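Local coordinates for protein alpha-galactosidase (PDB 6LCJ) that probably hydrolyses terminal alpha-galactosyl residues from galactosides, as a thermostable, hexameric member of glycoside hydrolase family 36, at residues 97-103 with 137-143. Numbering follows the deposited sequence.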
loop_
_atom_site.group_PDB
_atom_site.type_symbol
_atom_site.label_atom_id
_atom_site.label_comp_id
_atom_site.label_asym_id
_atom_site.label_seq_id
_atom_site.Cartn_x
_atom_site.Cartn_y
_atom_site.Cartn_z
ATOM N N ARG E 97 -16.148 -19.542 30.687
ATOM C CA ARG E 97 -16.164 -19.399 32.135
ATOM C C ARG E 97 -17.280 -18.461 32.570
ATOM O O ARG E 97 -17.291 -17.283 32.192
ATOM C CB ARG E 97 -14.820 -18.876 32.626
ATOM C CG ARG E 97 -14.614 -19.058 34.099
ATOM C CD ARG E 97 -13.317 -18.428 34.503
ATOM N NE ARG E 97 -12.348 -19.446 34.865
ATOM C CZ ARG E 97 -11.039 -19.290 34.750
ATOM N NH1 ARG E 97 -10.547 -18.142 34.293
ATOM N NH2 ARG E 97 -10.228 -20.278 35.112
ATOM N N GLY E 98 -18.202 -18.980 33.379
ATOM C CA GLY E 98 -19.216 -18.163 34.001
ATOM C C GLY E 98 -18.626 -17.349 35.133
ATOM O O GLY E 98 -17.628 -17.742 35.751
ATOM N N PRO E 99 -19.222 -16.179 35.412
ATOM C CA PRO E 99 -18.786 -15.368 36.569
ATOM C C PRO E 99 -18.581 -16.146 37.870
ATOM O O PRO E 99 -17.798 -15.704 38.724
ATOM C CB PRO E 99 -19.925 -14.347 36.706
ATOM C CG PRO E 99 -20.411 -14.149 35.298
ATOM C CD PRO E 99 -20.172 -15.449 34.549
ATOM N N ASP E 100 -19.238 -17.297 38.035
ATOM C CA ASP E 100 -19.215 -18.073 39.267
ATOM C C ASP E 100 -18.086 -19.099 39.324
ATOM O O ASP E 100 -18.060 -19.918 40.250
ATOM C CB ASP E 100 -20.550 -18.787 39.439
ATOM C CG ASP E 100 -21.004 -19.464 38.160
ATOM O OD1 ASP E 100 -20.824 -18.861 37.075
ATOM O OD2 ASP E 100 -21.532 -20.601 38.239
ATOM N N GLY E 101 -17.164 -19.085 38.361
ATOM C CA GLY E 101 -16.119 -20.091 38.316
ATOM C C GLY E 101 -16.544 -21.453 37.801
ATOM O O GLY E 101 -15.771 -22.416 37.918
ATOM N N ARG E 102 -17.748 -21.578 37.255
ATOM C CA ARG E 102 -18.122 -22.801 36.569
ATOM C C ARG E 102 -17.804 -22.668 35.084
ATOM O O ARG E 102 -17.811 -21.568 34.518
ATOM C CB ARG E 102 -19.596 -23.122 36.803
ATOM C CG ARG E 102 -19.883 -23.412 38.278
ATOM C CD ARG E 102 -21.181 -24.166 38.500
ATOM N NE ARG E 102 -22.340 -23.367 38.120
ATOM C CZ ARG E 102 -23.470 -23.886 37.648
ATOM N NH1 ARG E 102 -23.587 -25.210 37.512
ATOM N NH2 ARG E 102 -24.483 -23.086 37.315
ATOM N N ALA E 103 -17.489 -23.800 34.459
ATOM C CA ALA E 103 -17.037 -23.823 33.075
ATOM C C ALA E 103 -18.028 -24.571 32.189
ATOM O O ALA E 103 -18.549 -25.623 32.566
ATOM C CB ALA E 103 -15.657 -24.465 32.968
ATOM N N TYR E 137 -21.350 -28.743 31.832
ATOM C CA TYR E 137 -21.399 -27.471 32.533
ATOM C C TYR E 137 -21.364 -27.764 34.022
ATOM O O TYR E 137 -22.118 -28.611 34.505
ATOM C CB TYR E 137 -22.660 -26.680 32.177
ATOM C CG TYR E 137 -22.729 -25.337 32.849
ATOM C CD1 TYR E 137 -21.616 -24.508 32.898
ATOM C CD2 TYR E 137 -23.908 -24.891 33.431
ATOM C CE1 TYR E 137 -21.670 -23.272 33.511
ATOM C CE2 TYR E 137 -23.977 -23.644 34.046
ATOM C CZ TYR E 137 -22.855 -22.842 34.085
ATOM O OH TYR E 137 -22.921 -21.606 34.692
ATOM N N GLY E 138 -20.482 -27.089 34.741
ATOM C CA GLY E 138 -20.284 -27.390 36.132
ATOM C C GLY E 138 -18.997 -26.797 36.638
ATOM O O GLY E 138 -18.352 -25.992 35.954
ATOM N N PRO E 139 -18.606 -27.172 37.858
ATOM C CA PRO E 139 -17.316 -26.726 38.395
ATOM C C PRO E 139 -16.183 -27.096 37.450
ATOM O O PRO E 139 -16.181 -28.170 36.844
ATOM C CB PRO E 139 -17.210 -27.468 39.735
ATOM C CG PRO E 139 -18.601 -27.797 40.099
ATOM C CD PRO E 139 -19.343 -28.014 38.815
ATOM N N GLU E 140 -15.222 -26.178 37.330
ATOM C CA GLU E 140 -14.121 -26.313 36.381
ATOM C C GLU E 140 -13.459 -27.686 36.465
ATOM O O GLU E 140 -13.317 -28.384 35.456
ATOM C CB GLU E 140 -13.102 -25.208 36.652
ATOM C CG GLU E 140 -12.260 -24.804 35.472
ATOM C CD GLU E 140 -11.441 -23.555 35.764
ATOM O OE1 GLU E 140 -12.012 -22.437 35.728
ATOM O OE2 GLU E 140 -10.228 -23.698 36.050
ATOM N N GLU E 141 -13.061 -28.098 37.671
ATOM C CA GLU E 141 -12.268 -29.315 37.814
ATOM C C GLU E 141 -13.091 -30.563 37.514
ATOM O O GLU E 141 -12.578 -31.525 36.924
ATOM C CB GLU E 141 -11.660 -29.379 39.216
ATOM C CG GLU E 141 -10.282 -28.695 39.307
ATOM C CD GLU E 141 -9.926 -28.215 40.726
ATOM O OE1 GLU E 141 -10.082 -26.996 41.003
ATOM O OE2 GLU E 141 -9.478 -29.050 41.557
ATOM N N GLU E 142 -14.365 -30.580 37.905
ATOM C CA GLU E 142 -15.156 -31.771 37.626
ATOM C C GLU E 142 -15.385 -31.922 36.130
ATOM O O GLU E 142 -15.307 -33.030 35.585
ATOM C CB GLU E 142 -16.486 -31.733 38.379
ATOM C CG GLU E 142 -17.281 -33.065 38.324
ATOM C CD GLU E 142 -16.401 -34.340 38.203
ATOM O OE1 GLU E 142 -15.512 -34.554 39.077
ATOM O OE2 GLU E 142 -16.598 -35.124 37.227
ATOM N N VAL E 143 -15.628 -30.808 35.448
ATOM C CA VAL E 143 -16.000 -30.834 34.041
ATOM C C VAL E 143 -14.827 -31.326 33.183
ATOM O O VAL E 143 -15.008 -32.142 32.268
ATOM C CB VAL E 143 -16.521 -29.426 33.666
ATOM C CG1 VAL E 143 -15.769 -28.797 32.551
ATOM C CG2 VAL E 143 -18.014 -29.444 33.399
#
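The beta hairpin of strands 93-97 and 102-108, with a type I turn from Gly98 to Gly101, meets the end of strand 132-137 of the same antiparallel sheet. Here the N-terminal beta domain passes into helix 140-149, which leads on toward the TIM barrel. Ala103 and Gly138 form a hydrogen-bonded antiparallel pair: Ala103 N to Gly138 O is 2.8 Å, and Gly138 N to Ala103 O is 3.3 Å. Pro139 takes the N-cap position, and its O accepts from Val143 N. Arg102 points toward the strand end. Tyr137 CE2 lies 3.4 Å from Arg102 NH2, over one guanidinium face. Arg102 NE forms a salt bridge with OD2 of Asp100, which sits in the turn, and Arg102 NH1 donates to Gly9 O. Tyr137 also meets the Phe40 ring. Ala103 CB packs against Glu140 and Val143. Arg97 and Glu140 both leave their backbones sideways; trans at chi1 and chi2, their side chains converge in a salt bridge. Glu140 OE1 accepts from both Arg97 NE at 3.1 Å and Arg97 NH2 at 2.9 Å.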